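Local coordinates for DyP-type peroxidase (Pleurotus ostreatus PC15, PDB 6FSK) that uses haem b to carry out the peroxidase reactions of a dye-decolorizing peroxidase, including the oxidation of Mn(II), at the protoporphyrin IX containing Fe site. Residues are numbered along the deposited sequence; one frame, centred on the assembly and turned at random.

The protoporphyrin IX containing Fe site. Residues 189-194, 245, 247, 280, 282, 329-330, 333-334, 336, 353, 355, 380, 382, 393, 396, 430-431, 462. With HEM (protoporphyrin IX containing Fe), chain B.
Propionate oxygen O2A of HEM is the most heavily gripped polar atom: the backbone N-H groups of Gly192 N (2.8 Å to O2A) and Ile193 N and both terminal nitrogens of Arg355 donate to it. Arg355 approaches end-on, with NH2 2.9 Å from O2A and the oxygen nearly in the guanidinium plane. A bend at chi3 (-63°) turns the group flat over pyrrole ring D. There NE lies 3.6 Å from that ring's centroid. NH2 also reaches the carbonyl O of Ser194, 40° above the carbonyl plane, while NH1 makes a weak, bent bond to Asp191 OD1. An alanine in place of Arg355 would probably loosen this propionate and remove a weak charge contact to Asp191. The other propionate receives Ser194 OG, anti to its backbone N, at O2D (2.6 Å), and Arg336 NH2 at O1D (2.9 Å). Water 3 joins Arg282 to both propionates.

On the opposite face from Arg355, the proximal His329 binds FE through NE2 at 2.2 Å, giving a near square-pyramidal centre. Ile430 CB lies over one face of its ring, offset toward the rim, and Ile431 CD1 meets the edge in plane. Thr333 OG1, bonded to the carbonyl O of His329, lies over ring D on this side. On the distal side, Phe382 stacks on ring C (planes 25° apart, CE1 to HEM C2C 3.3 Å), and Leu380 CD2 covers ring B. Engineered Tyr189 merely touches methyl CMA through CB. Almost wholly buried, the haem is thus held for peroxide chemistry, in which Asp191 and Arg355 are the characteristic distal pair of DyP-type peroxidases.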
loop_
_atom_site.group_PDB
_atom_site.type_symbol
_atom_site.label_atom_id
_atom_site.label_comp_id
_atom_site.label_asym_id
_atom_site.label_seq_id
_atom_site.Cartn_x
_atom_site.Cartn_y
_atom_site.Cartn_z
ATOM N N TYR A 189 -10.027 11.001 -1.051
ATOM C CA TYR A 189 -9.657 10.985 0.397
ATOM C C TYR A 189 -8.169 11.245 0.495
ATOM O O TYR A 189 -7.354 10.648 -0.218
ATOM C CB TYR A 189 -10.008 9.639 1.017
ATOM C CG TYR A 189 -11.508 9.514 1.101
ATOM C CD1 TYR A 189 -12.221 9.076 0.020
ATOM C CD2 TYR A 189 -12.210 9.792 2.270
ATOM C CE1 TYR A 189 -13.619 9.070 -0.025
ATOM C CE2 TYR A 189 -13.587 9.777 2.263
ATOM C CZ TYR A 189 -14.297 9.418 1.130
ATOM O OH TYR A 189 -15.708 9.353 1.044
ATOM N N LEU A 190 -7.732 12.133 1.386
ATOM C CA LEU A 190 -6.306 12.346 1.634
ATOM C C LEU A 190 -5.668 11.030 2.053
ATOM O O LEU A 190 -6.167 10.307 2.864
ATOM C CB LEU A 190 -6.116 13.408 2.724
ATOM C CG LEU A 190 -4.667 13.698 3.159
ATOM C CD1 LEU A 190 -4.001 14.296 1.921
ATOM C CD2 LEU A 190 -4.635 14.705 4.311
ATOM N N ASP A 191 -4.554 10.672 1.403
ATOM C CA ASP A 191 -3.871 9.381 1.546
ATOM C C ASP A 191 -2.457 9.671 1.981
ATOM O O ASP A 191 -1.906 10.735 1.713
ATOM C CB ASP A 191 -3.871 8.706 0.155
ATOM C CG ASP A 191 -3.575 7.186 0.183
ATOM O OD1 ASP A 191 -3.643 6.524 1.231
ATOM O OD2 ASP A 191 -3.233 6.663 -0.913
ATOM N N GLY A 192 -1.885 8.738 2.691
ATOM C CA GLY A 192 -0.510 8.902 3.164
ATOM C C GLY A 192 -0.324 9.427 4.559
ATOM O O GLY A 192 0.729 9.944 4.864
ATOM N N ILE A 193 -1.350 9.361 5.408
ATOM C CA ILE A 193 -1.365 10.021 6.688
ATOM C C ILE A 193 -0.662 9.128 7.710
ATOM O O ILE A 193 0.167 9.566 8.506
ATOM C CB ILE A 193 -2.790 10.350 7.149
ATOM C CG1 ILE A 193 -3.451 11.291 6.104
ATOM C CG2 ILE A 193 -2.850 10.867 8.581
ATOM C CD1 ILE A 193 -4.931 11.473 6.271
ATOM N N SER A 194 -1.160 7.888 7.817
ATOM C CA SER A 194 -0.767 7.036 8.926
ATOM C C SER A 194 0.219 5.938 8.532
ATOM O O SER A 194 -0.155 5.005 7.831
ATOM C CB SER A 194 -1.991 6.382 9.624
ATOM O OG SER A 194 -1.612 5.571 10.759
ATOM N N LEU A 245 -4.064 -1.117 -8.913
ATOM C CA LEU A 245 -5.463 -1.077 -8.420
ATOM C C LEU A 245 -6.292 -0.053 -9.134
ATOM O O LEU A 245 -6.133 1.133 -8.923
ATOM C CB LEU A 245 -5.526 -0.859 -6.920
ATOM C CG LEU A 245 -4.847 -1.959 -6.118
ATOM C CD1 LEU A 245 -4.950 -1.606 -4.596
ATOM C CD2 LEU A 245 -5.402 -3.356 -6.287
ATOM N N GLN A 247 -9.537 2.130 -9.902
ATOM C CA GLN A 247 -10.654 2.614 -9.106
ATOM C C GLN A 247 -11.810 3.041 -10.010
ATOM O O GLN A 247 -11.616 3.706 -11.011
ATOM C CB GLN A 247 -10.195 3.772 -8.264
ATOM C CG GLN A 247 -9.194 3.288 -7.186
ATOM C CD GLN A 247 -8.601 4.451 -6.448
ATOM O OE1 GLN A 247 -7.423 4.651 -6.513
ATOM N NE2 GLN A 247 -9.336 5.116 -5.634
ATOM N N VAL A 280 -14.480 4.811 4.888
ATOM C CA VAL A 280 -13.012 4.942 4.885
ATOM C C VAL A 280 -12.458 4.968 6.284
ATOM O O VAL A 280 -11.429 4.357 6.596
ATOM C CB VAL A 280 -12.624 6.213 4.119
ATOM C CG1 VAL A 280 -11.107 6.441 4.237
ATOM C CG2 VAL A 280 -13.023 6.062 2.671
ATOM N N ARG A 282 -12.138 8.171 7.547
ATOM C CA ARG A 282 -11.774 9.582 7.518
ATOM C C ARG A 282 -12.628 10.297 6.561
ATOM O O ARG A 282 -13.029 9.699 5.558
ATOM C CB ARG A 282 -10.274 9.793 7.124
ATOM C CG ARG A 282 -9.218 9.184 8.016
ATOM C CD ARG A 282 -7.817 9.435 7.519
ATOM N NE ARG A 282 -6.842 8.820 8.377
ATOM C CZ ARG A 282 -6.337 9.375 9.490
ATOM N NH1 ARG A 282 -6.561 10.639 9.822
ATOM N NH2 ARG A 282 -5.509 8.702 10.216
ATOM N N HIS A 329 -12.318 1.189 6.422
ATOM C CA HIS A 329 -11.050 0.722 5.833
ATOM C C HIS A 329 -9.858 0.843 6.703
ATOM O O HIS A 329 -9.109 -0.080 6.868
ATOM C CB HIS A 329 -10.842 1.473 4.552
ATOM C CG HIS A 329 -9.546 1.183 3.888
ATOM N ND1 HIS A 329 -9.174 -0.068 3.471
ATOM C CD2 HIS A 329 -8.546 2.014 3.510
ATOM C CE1 HIS A 329 -7.994 0.008 2.863
ATOM N NE2 HIS A 329 -7.559 1.248 2.941
ATOM N N ILE A 330 -9.719 1.969 7.369
ATOM C CA ILE A 330 -8.484 2.144 8.166
ATOM C C ILE A 330 -8.501 1.210 9.365
ATOM O O ILE A 330 -7.451 0.864 9.901
ATOM C CB ILE A 330 -8.209 3.614 8.653
ATOM C CG1 ILE A 330 -9.224 4.084 9.717
ATOM C CG2 ILE A 330 -8.111 4.516 7.437
ATOM C CD1 ILE A 330 -8.896 5.471 10.283
ATOM N N THR A 333 -7.489 -2.284 8.406
ATOM C CA THR A 333 -6.110 -2.416 7.983
ATOM C C THR A 333 -5.099 -2.061 9.087
ATOM O O THR A 333 -4.040 -2.635 9.090
ATOM C CB THR A 333 -5.814 -1.590 6.714
ATOM O OG1 THR A 333 -6.042 -0.207 6.988
ATOM C CG2 THR A 333 -6.621 -2.094 5.471
ATOM N N TYR A 334 -5.506 -1.249 10.028
ATOM C CA TYR A 334 -4.733 -1.060 11.267
ATOM C C TYR A 334 -5.744 -1.012 12.425
ATOM O O TYR A 334 -6.296 0.045 12.759
ATOM C CB TYR A 334 -3.883 0.186 11.247
ATOM C CG TYR A 334 -3.106 0.450 12.533
ATOM C CD1 TYR A 334 -2.680 -0.555 13.323
ATOM C CD2 TYR A 334 -2.782 1.753 12.871
ATOM C CE1 TYR A 334 -1.986 -0.259 14.515
ATOM C CE2 TYR A 334 -2.098 2.043 14.005
ATOM C CZ TYR A 334 -1.684 1.032 14.801
ATOM O OH TYR A 334 -1.032 1.402 16.008
ATOM N N ARG A 336 -5.599 -0.957 15.641
ATOM C CA ARG A 336 -5.341 -0.219 16.889
ATOM C C ARG A 336 -5.835 -0.989 18.105
ATOM O O ARG A 336 -5.565 -2.200 18.259
ATOM C CB ARG A 336 -5.851 1.239 16.814
ATOM C CG ARG A 336 -5.310 1.948 15.524
ATOM C CD ARG A 336 -5.617 3.434 15.490
ATOM N NE ARG A 336 -5.339 3.974 14.159
ATOM C CZ ARG A 336 -4.735 5.106 13.910
ATOM N NH1 ARG A 336 -4.442 5.952 14.890
ATOM N NH2 ARG A 336 -4.429 5.398 12.653
ATOM N N ILE A 353 2.639 -1.979 7.877
ATOM C CA ILE A 353 3.233 -1.777 6.568
ATOM C C ILE A 353 3.491 -0.343 6.330
ATOM O O ILE A 353 2.800 0.537 6.868
ATOM C CB ILE A 353 2.312 -2.347 5.419
ATOM C CG1 ILE A 353 0.930 -1.627 5.410
ATOM C CG2 ILE A 353 2.156 -3.834 5.522
ATOM C CD1 ILE A 353 0.086 -2.020 4.213
ATOM N N ARG A 355 3.426 2.314 3.380
ATOM C CA ARG A 355 2.862 2.486 2.010
ATOM C C ARG A 355 3.511 3.607 1.256
ATOM O O ARG A 355 3.833 4.681 1.818
ATOM C CB ARG A 355 1.381 2.770 2.097
ATOM C CG ARG A 355 0.595 1.618 2.613
ATOM C CD ARG A 355 -0.826 1.991 3.036
ATOM N NE ARG A 355 -0.820 2.946 4.157
ATOM C CZ ARG A 355 -1.455 4.113 4.117
ATOM N NH1 ARG A 355 -2.219 4.485 3.079
ATOM N NH2 ARG A 355 -1.323 4.921 5.122
ATOM N N LEU A 380 -4.697 3.549 -8.216
ATOM C CA LEU A 380 -3.571 3.609 -7.301
ATOM C C LEU A 380 -2.538 2.558 -7.706
ATOM O O LEU A 380 -2.857 1.381 -7.881
ATOM C CB LEU A 380 -4.045 3.366 -5.862
ATOM C CG LEU A 380 -3.054 3.549 -4.753
ATOM C CD1 LEU A 380 -2.667 5.000 -4.614
ATOM C CD2 LEU A 380 -3.678 3.052 -3.446
ATOM N N PHE A 382 -0.438 0.790 -5.875
ATOM C CA PHE A 382 -0.245 0.475 -4.454
ATOM C C PHE A 382 1.120 -0.198 -4.283
ATOM O O PHE A 382 1.395 -1.176 -4.923
ATOM C CB PHE A 382 -1.342 -0.488 -3.984
ATOM C CG PHE A 382 -1.174 -0.918 -2.578
ATOM C CD1 PHE A 382 -1.763 -0.220 -1.532
ATOM C CD2 PHE A 382 -0.500 -2.049 -2.301
ATOM C CE1 PHE A 382 -1.546 -0.617 -0.199
ATOM C CE2 PHE A 382 -0.365 -2.490 -0.969
ATOM C CZ PHE A 382 -0.881 -1.755 0.056
ATOM N N PHE A 393 0.990 -7.493 4.290
ATOM C CA PHE A 393 0.029 -7.334 3.202
ATOM C C PHE A 393 -0.917 -8.516 3.014
ATOM O O PHE A 393 -2.119 -8.348 2.912
ATOM C CB PHE A 393 0.756 -7.062 1.878
ATOM C CG PHE A 393 -0.192 -7.154 0.707
ATOM C CD1 PHE A 393 -1.028 -6.051 0.415
ATOM C CD2 PHE A 393 -0.280 -8.324 -0.040
ATOM C CE1 PHE A 393 -1.980 -6.160 -0.594
ATOM C CE2 PHE A 393 -1.241 -8.430 -1.077
ATOM C CZ PHE A 393 -2.084 -7.335 -1.335
ATOM N N ILE A 396 -3.394 -8.920 6.011
ATOM C CA ILE A 396 -4.304 -7.828 6.057
ATOM C C ILE A 396 -5.423 -8.064 5.056
ATOM O O ILE A 396 -6.612 -7.859 5.386
ATOM C CB ILE A 396 -3.646 -6.473 5.755
ATOM C CG1 ILE A 396 -2.636 -6.027 6.860
ATOM C CG2 ILE A 396 -4.656 -5.339 5.593
ATOM C CD1 ILE A 396 -1.647 -4.957 6.418
ATOM N N ILE A 430 -13.665 -0.766 0.573
ATOM C CA ILE A 430 -12.702 -0.211 -0.389
ATOM C C ILE A 430 -11.919 -1.338 -1.070
ATOM O O ILE A 430 -11.861 -1.439 -2.270
ATOM C CB ILE A 430 -11.745 0.805 0.285
ATOM C CG1 ILE A 430 -12.520 1.899 0.958
ATOM C CG2 ILE A 430 -10.720 1.331 -0.698
ATOM C CD1 ILE A 430 -13.314 2.790 0.044
ATOM N N ILE A 431 -11.332 -2.214 -0.280
ATOM C CA ILE A 431 -10.460 -3.273 -0.784
ATOM C C ILE A 431 -10.903 -4.707 -0.519
ATOM O O ILE A 431 -10.295 -5.636 -1.020
ATOM C CB ILE A 431 -8.971 -3.136 -0.278
ATOM C CG1 ILE A 431 -8.892 -3.284 1.255
ATOM C CG2 ILE A 431 -8.354 -1.830 -0.650
ATOM C CD1 ILE A 431 -7.564 -3.653 1.817
ATOM N N VAL A 462 -12.811 -1.187 -6.399
ATOM C CA VAL A 462 -11.342 -1.337 -6.692
ATOM C C VAL A 462 -11.185 -2.646 -7.398
ATOM O O VAL A 462 -11.732 -3.654 -6.955
ATOM C CB VAL A 462 -10.528 -1.292 -5.338
ATOM C CG1 VAL A 462 -9.062 -1.560 -5.663
ATOM C CG2 VAL A 462 -10.632 0.090 -4.752
HETATM C CHA HEM B . -5.092 3.895 4.899
HETATM C CHB HEM B . -7.223 4.472 0.614
HETATM C CHC HEM B . -5.617 0.126 -0.697
HETATM C CHD HEM B . -3.737 -0.601 3.710
HETATM C C1A HEM B . -5.817 4.473 3.856
HETATM C C2A HEM B . -6.418 5.770 3.865
HETATM C C3A HEM B . -6.971 5.957 2.658
HETATM C C4A HEM B . -6.780 4.739 1.932
HETATM C CMA HEM B . -7.767 7.136 2.214
HETATM C CAA HEM B . -6.433 6.717 5.055
HETATM C CBA HEM B . -5.321 7.754 5.148
HETATM C CGA HEM B . -3.979 7.148 5.462
HETATM O O1A HEM B . -3.720 6.768 6.606
HETATM O O2A HEM B . -3.138 7.075 4.531
HETATM C C1B HEM B . -6.994 3.330 -0.160
HETATM C C2B HEM B . -7.369 3.138 -1.485
HETATM C C3B HEM B . -6.906 1.933 -1.912
HETATM C C4B HEM B . -6.232 1.364 -0.737
HETATM C CMB HEM B . -8.197 4.086 -2.316
HETATM C CAB HEM B . -7.009 1.190 -3.188
HETATM C CBB HEM B . -7.253 1.774 -4.341
HETATM C C1C HEM B . -5.044 -0.529 0.349
HETATM C C2C HEM B . -4.540 -1.835 0.416
HETATM C C3C HEM B . -4.027 -2.079 1.657
HETATM C C4C HEM B . -4.156 -0.840 2.386
HETATM C CMC HEM B . -4.550 -2.792 -0.745
HETATM C CAC HEM B . -3.457 -3.295 2.299
HETATM C CBC HEM B . -3.778 -4.554 1.935
HETATM C C1D HEM B . -3.912 0.623 4.361
HETATM C C2D HEM B . -3.281 0.858 5.697
HETATM C C3D HEM B . -3.642 2.163 5.999
HETATM C C4D HEM B . -4.497 2.609 4.912
HETATM C CMD HEM B . -2.428 -0.048 6.491
HETATM C CAD HEM B . -3.341 2.943 7.274
HETATM C CBD HEM B . -4.318 2.674 8.374
HETATM C CGD HEM B . -3.915 3.358 9.656
HETATM O O1D HEM B . -4.839 4.031 10.177
HETATM O O2D HEM B . -2.763 3.323 10.040
HETATM N NA HEM B . -6.129 3.772 2.690
HETATM N NB HEM B . -6.378 2.220 0.315
HETATM N NC HEM B . -4.911 0.034 1.642
HETATM N ND HEM B . -4.672 1.654 3.990
HETATM FE FE HEM B . -5.590 1.902 2.200
HETATM O O HOH W 1 -6.663 2.736 11.990
HETATM O O HOH W 2 -0.364 2.334 9.208
HETATM O O HOH W 3 -5.431 6.255 8.691
#